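Local coordinates for alpha-galactosidase 1 (Saccharomyces cerevisiae, PDB 3LRK), which hydrolyses terminal, non-reducing alpha-D-galactose residues from alpha-D-galactosides, including galactose oligosaccharides, galactomannans and galactolipids, at residues A[34-40]-A[293-297]; A[263-267]-A[303-307]. The protein carries 1 engineered substitution. All coordinates share one frame; numbering follows the deposited sequence.

Contact 1: residues A[34-40]-A[293-297]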
# COMPACT_ATOMS: atom_id res chain seq x y z
N TRP A 34 2.17 35.76 6.60
CA TRP A 34 2.71 35.88 5.25
C TRP A 34 4.07 35.19 5.19
O TRP A 34 4.84 35.20 6.16
CB TRP A 34 2.83 37.37 4.88
CG TRP A 34 3.59 37.67 3.60
CD1 TRP A 34 3.07 37.73 2.34
CD2 TRP A 34 4.98 37.99 3.48
NE1 TRP A 34 4.06 38.05 1.43
CE2 TRP A 34 5.24 38.21 2.10
CE3 TRP A 34 6.04 38.09 4.39
CZ2 TRP A 34 6.51 38.54 1.62
CZ3 TRP A 34 7.31 38.42 3.91
CH2 TRP A 34 7.53 38.64 2.54
N ASP A 35 4.37 34.61 4.03
CA ASP A 35 5.64 33.95 3.77
C ASP A 35 6.16 34.47 2.42
O ASP A 35 5.39 34.61 1.47
CB ASP A 35 5.43 32.42 3.76
CG ASP A 35 6.72 31.62 3.56
OD1 ASP A 35 7.47 31.88 2.58
OD2 ASP A 35 6.97 30.68 4.37
N ASN A 36 7.45 34.76 2.35
CA ASN A 36 8.06 35.40 1.18
C ASN A 36 8.31 34.49 -0.03
O ASN A 36 8.66 34.98 -1.11
CB ASN A 36 9.39 36.04 1.57
CG ASN A 36 10.44 35.01 1.94
OD1 ASN A 36 11.16 34.48 1.07
ND2 ASN A 36 10.54 34.71 3.21
N TRP A 37 8.14 33.18 0.15
CA TRP A 37 8.59 32.23 -0.86
C TRP A 37 7.94 32.39 -2.24
O TRP A 37 8.64 32.61 -3.24
CB TRP A 37 8.49 30.77 -0.39
CG TRP A 37 9.14 29.87 -1.38
CD1 TRP A 37 8.52 29.09 -2.32
CD2 TRP A 37 10.55 29.73 -1.60
NE1 TRP A 37 9.46 28.44 -3.09
CE2 TRP A 37 10.71 28.82 -2.67
CE3 TRP A 37 11.68 30.27 -0.98
CZ2 TRP A 37 11.98 28.44 -3.14
CZ3 TRP A 37 12.94 29.89 -1.45
CH2 TRP A 37 13.08 28.99 -2.52
N ASN A 38 6.61 32.27 -2.31
CA ASN A 38 5.89 32.27 -3.60
C ASN A 38 6.36 33.37 -4.55
O ASN A 38 6.42 33.15 -5.76
CB ASN A 38 4.37 32.35 -3.42
CG ASN A 38 3.76 31.03 -2.93
OD1 ASN A 38 4.40 29.97 -2.98
ND2 ASN A 38 2.52 31.11 -2.45
N THR A 39 6.73 34.52 -4.00
CA THR A 39 6.97 35.70 -4.81
C THR A 39 8.41 36.21 -4.80
O THR A 39 8.79 36.99 -5.68
CB THR A 39 5.95 36.85 -4.48
OG1 THR A 39 6.07 37.24 -3.10
CG2 THR A 39 4.51 36.39 -4.75
N PHE A 40 9.22 35.74 -3.85
CA PHE A 40 10.63 36.17 -3.74
C PHE A 40 11.70 35.06 -3.77
O PHE A 40 12.89 35.35 -3.97
CB PHE A 40 10.83 37.06 -2.52
CG PHE A 40 10.05 38.34 -2.58
CD1 PHE A 40 8.76 38.42 -2.05
CD2 PHE A 40 10.59 39.47 -3.20
CE1 PHE A 40 8.02 39.60 -2.12
CE2 PHE A 40 9.86 40.66 -3.27
CZ PHE A 40 8.57 40.73 -2.73
N GLY A 293 0.32 34.24 0.40
CA GLY A 293 1.41 33.83 -0.52
C GLY A 293 1.75 34.91 -1.54
O GLY A 293 2.78 34.84 -2.21
N ALA A 294 0.88 35.91 -1.65
CA ALA A 294 1.05 37.02 -2.58
C ALA A 294 2.19 37.97 -2.20
O ALA A 294 2.67 37.96 -1.06
CB ALA A 294 -0.26 37.79 -2.70
N ASN A 295 2.65 38.75 -3.17
CA ASN A 295 3.52 39.90 -2.91
C ASN A 295 2.60 41.06 -2.54
O ASN A 295 1.84 41.54 -3.39
CB ASN A 295 4.35 40.26 -4.15
CG ASN A 295 5.23 41.50 -3.95
OD1 ASN A 295 5.22 42.14 -2.90
ND2 ASN A 295 6.02 41.83 -4.97
N VAL A 296 2.65 41.49 -1.29
CA VAL A 296 1.71 42.50 -0.80
C VAL A 296 1.97 43.90 -1.40
O VAL A 296 1.08 44.75 -1.40
CB VAL A 296 1.63 42.55 0.76
CG1 VAL A 296 1.05 41.24 1.32
CG2 VAL A 296 2.99 42.86 1.38
N ASN A 297 3.18 44.10 -1.91
CA ASN A 297 3.54 45.34 -2.61
C ASN A 297 3.29 45.22 -4.12
O ASN A 297 3.59 46.13 -4.89
CB ASN A 297 5.00 45.73 -2.33
CG ASN A 297 5.19 46.29 -0.93
OD1 ASN A 297 5.78 45.63 -0.07
ND2 ASN A 297 4.70 47.51 -0.68
O HOH W 1 5.21 35.48 -1.24
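Trp34, Thr39 and Phe40 make a mixed polar and apolar contact with the 293-297 loop where a TIM barrel closes: the end of the first strand, 32-35, and the short helix 37-40 pack on the loop after the last strand, 290-292. Polar backbone atoms of the loop do much of the work. Trp34, its CG anti to the backbone N (chi1 170°), presents its indole edge, and NE1 donates to Ala294 O at 2.9 Å, that oxygen lying almost exactly in the ring plane. Gly293 O is met by Asn38 CB at 3.2 Å and also accepts a hydrogen bond from a water. The same water donates to Asp35 O and accepts from Thr39 OG1, bridging strand, helix and loop. A CB on Gly293 would run into Asn38 ND2. Asn295 turns its amide across the end of Phe40, the two planes 64° apart, while its OD1 accepts from Asn297 N, closing an Asx turn. With an alanine at Asn295, Asn297 N would probably lose this acceptor, and Phe40 the amide lying against CZ and CE1. The side chain of Asn38 lies about 7 Å from that of the proton donor Asp209 (nearest atoms). The Thr39 methyl, CG2, packs 3.4 Å from the backbone N of Asn295.

Contact 2: residues A[263-267]-A[303-307]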
# COMPACT_ATOMS: atom_id res chain seq x y z
N ASN A 263 0.36 27.70 1.76
CA ASN A 263 0.07 29.13 1.63
C ASN A 263 -0.98 29.41 0.55
O ASN A 263 -1.04 28.72 -0.47
CB ASN A 263 1.34 29.92 1.32
CG ASN A 263 2.46 29.69 2.33
OD1 ASN A 263 2.31 28.97 3.33
ND2 ASN A 263 3.59 30.31 2.07
N LEU A 264 -1.79 30.44 0.80
CA LEU A 264 -2.81 30.89 -0.14
C LEU A 264 -2.21 31.44 -1.42
O LEU A 264 -1.21 32.18 -1.39
CB LEU A 264 -3.69 31.97 0.53
CG LEU A 264 -4.55 31.45 1.69
CD1 LEU A 264 -4.95 32.54 2.70
CD2 LEU A 264 -5.78 30.69 1.15
N GLU A 265 -2.81 31.08 -2.55
CA GLU A 265 -2.37 31.51 -3.86
C GLU A 265 -3.20 32.71 -4.34
O GLU A 265 -3.07 33.15 -5.48
CB GLU A 265 -2.45 30.35 -4.85
CG GLU A 265 -1.54 29.17 -4.51
CD GLU A 265 -0.11 29.34 -4.99
OE1 GLU A 265 0.30 30.46 -5.38
OE2 GLU A 265 0.63 28.34 -4.96
N VAL A 266 -4.05 33.22 -3.45
CA VAL A 266 -4.79 34.45 -3.71
C VAL A 266 -3.78 35.55 -4.03
O VAL A 266 -2.83 35.77 -3.29
CB VAL A 266 -5.70 34.84 -2.51
CG1 VAL A 266 -6.44 36.15 -2.78
CG2 VAL A 266 -6.70 33.73 -2.19
N GLY A 267 -3.98 36.21 -5.17
CA GLY A 267 -3.07 37.26 -5.62
C GLY A 267 -1.79 36.74 -6.24
O GLY A 267 -0.86 37.51 -6.50
N SER A 303 -7.85 40.63 -5.18
CA SER A 303 -7.16 39.70 -4.27
C SER A 303 -7.06 40.27 -2.87
O SER A 303 -7.31 39.57 -1.88
CB SER A 303 -5.79 39.34 -4.83
OG SER A 303 -5.91 38.67 -6.07
N TYR A 304 -6.72 41.56 -2.78
CA TYR A 304 -6.71 42.28 -1.50
C TYR A 304 -8.04 42.18 -0.75
O TYR A 304 -8.05 41.92 0.45
CB TYR A 304 -6.29 43.74 -1.70
CG TYR A 304 -6.37 44.61 -0.46
CD1 TYR A 304 -5.67 44.28 0.72
CD2 TYR A 304 -7.11 45.79 -0.47
CE1 TYR A 304 -5.74 45.10 1.85
CE2 TYR A 304 -7.18 46.60 0.64
CZ TYR A 304 -6.51 46.27 1.79
OH TYR A 304 -6.62 47.12 2.88
N SER A 305 -9.16 42.38 -1.43
CA SER A 305 -10.46 42.33 -0.74
C SER A 305 -10.88 40.89 -0.38
O SER A 305 -11.73 40.70 0.50
CB SER A 305 -11.56 43.02 -1.54
OG SER A 305 -11.80 42.36 -2.75
N ILE A 306 -10.29 39.91 -1.05
CA ILE A 306 -10.47 38.51 -0.64
C ILE A 306 -9.76 38.28 0.71
O ILE A 306 -10.39 37.84 1.69
CB ILE A 306 -10.04 37.52 -1.75
CG1 ILE A 306 -11.10 37.54 -2.87
CG2 ILE A 306 -9.88 36.08 -1.20
CD1 ILE A 306 -10.64 36.99 -4.19
N TYR A 307 -8.48 38.63 0.79
CA TYR A 307 -7.70 38.51 2.03
C TYR A 307 -8.30 39.30 3.20
O TYR A 307 -8.05 38.99 4.35
CB TYR A 307 -6.27 39.00 1.83
CG TYR A 307 -5.34 38.03 1.15
CD1 TYR A 307 -4.68 38.39 -0.02
CD2 TYR A 307 -5.11 36.75 1.68
CE1 TYR A 307 -3.80 37.50 -0.66
CE2 TYR A 307 -4.24 35.86 1.05
CZ TYR A 307 -3.59 36.24 -0.12
OH TYR A 307 -2.74 35.35 -0.73
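Val266 and Tyr307 form the heart of a buried loop-to-helix contact in the TIM barrel, where the loop following strand 258-260 packs against helix 301-307, which follows the final barrel strand. Loop and helix each offer a bump, and each bump has a place in the other's surface. From the loop, Val266 pushes its isopropyl group into the hollow between Ser303, Ile306 and Tyr307; the last two lie three and four residues after Ser303, on one side of the helix. Its CG1 branch, anti to the backbone N (chi1 178°), touches all three, while CG2 reaches only Ile306. CG1 lies over one face of the tyrosine ring, 4.0 Å from the centroid and displaced toward the rim, in a CH-pi contact. The same methyl touches Ile306 CG2 at 3.8 Å and rests near the carbonyl oxygen of Ser303.

In the reverse direction, the Tyr307 ring reaches out from the helix into a cleft bounded by Leu264 and Val266. Leu264 CD1 meets the ring at its edge, 3.8 Å from CE2, so that aliphatic groups border both the edge and one face. Gly267, at positive phi (79°), brings its bare CA within 3.2 Å of Ser303 OG; a CB here would press tightly on Ser303 CB. That serine hydroxyl is hydrogen-bonded to Lys300 and to one carboxylate oxygen of Glu276, whose other oxygen accepts from Gly267 N, so helix 273-285 joins both segments. Gly267 also touches a bound N-acetylglucosamine, and Glu265, whose side chain starts out away from the helix, lies about 7 Å from that of Asp209. At the far end of the ring the phenol gives the cleft its polar floor: Tyr307 OH donates to Val266 O at 2.6 Å, approaching 22° out of the carbonyl plane.

In the fold
Both contacts close one TIM barrel, and the chain order of their four segments interleaves. Contact 1 joins the start of the barrel, strand 32-35 and helix 37-40, to the loop after strand 290-292; contact 2 joins the loop after 258-260 to the helix that follows that same strand 290-292. Contact 2 is fully buried and relies on shape, with one direct hydrogen bond between its segments, from a phenol. Contact 1 is only partly buried and more polar, using loop carbonyls, a bridging water and an indole N-H. The two abut: Ala294 CB lies 3.3 Å from Val266 O, and Tyr307 OH also takes a weak bond from Gly293 N. Asn38 and Glu265, one from each contact, touch one another.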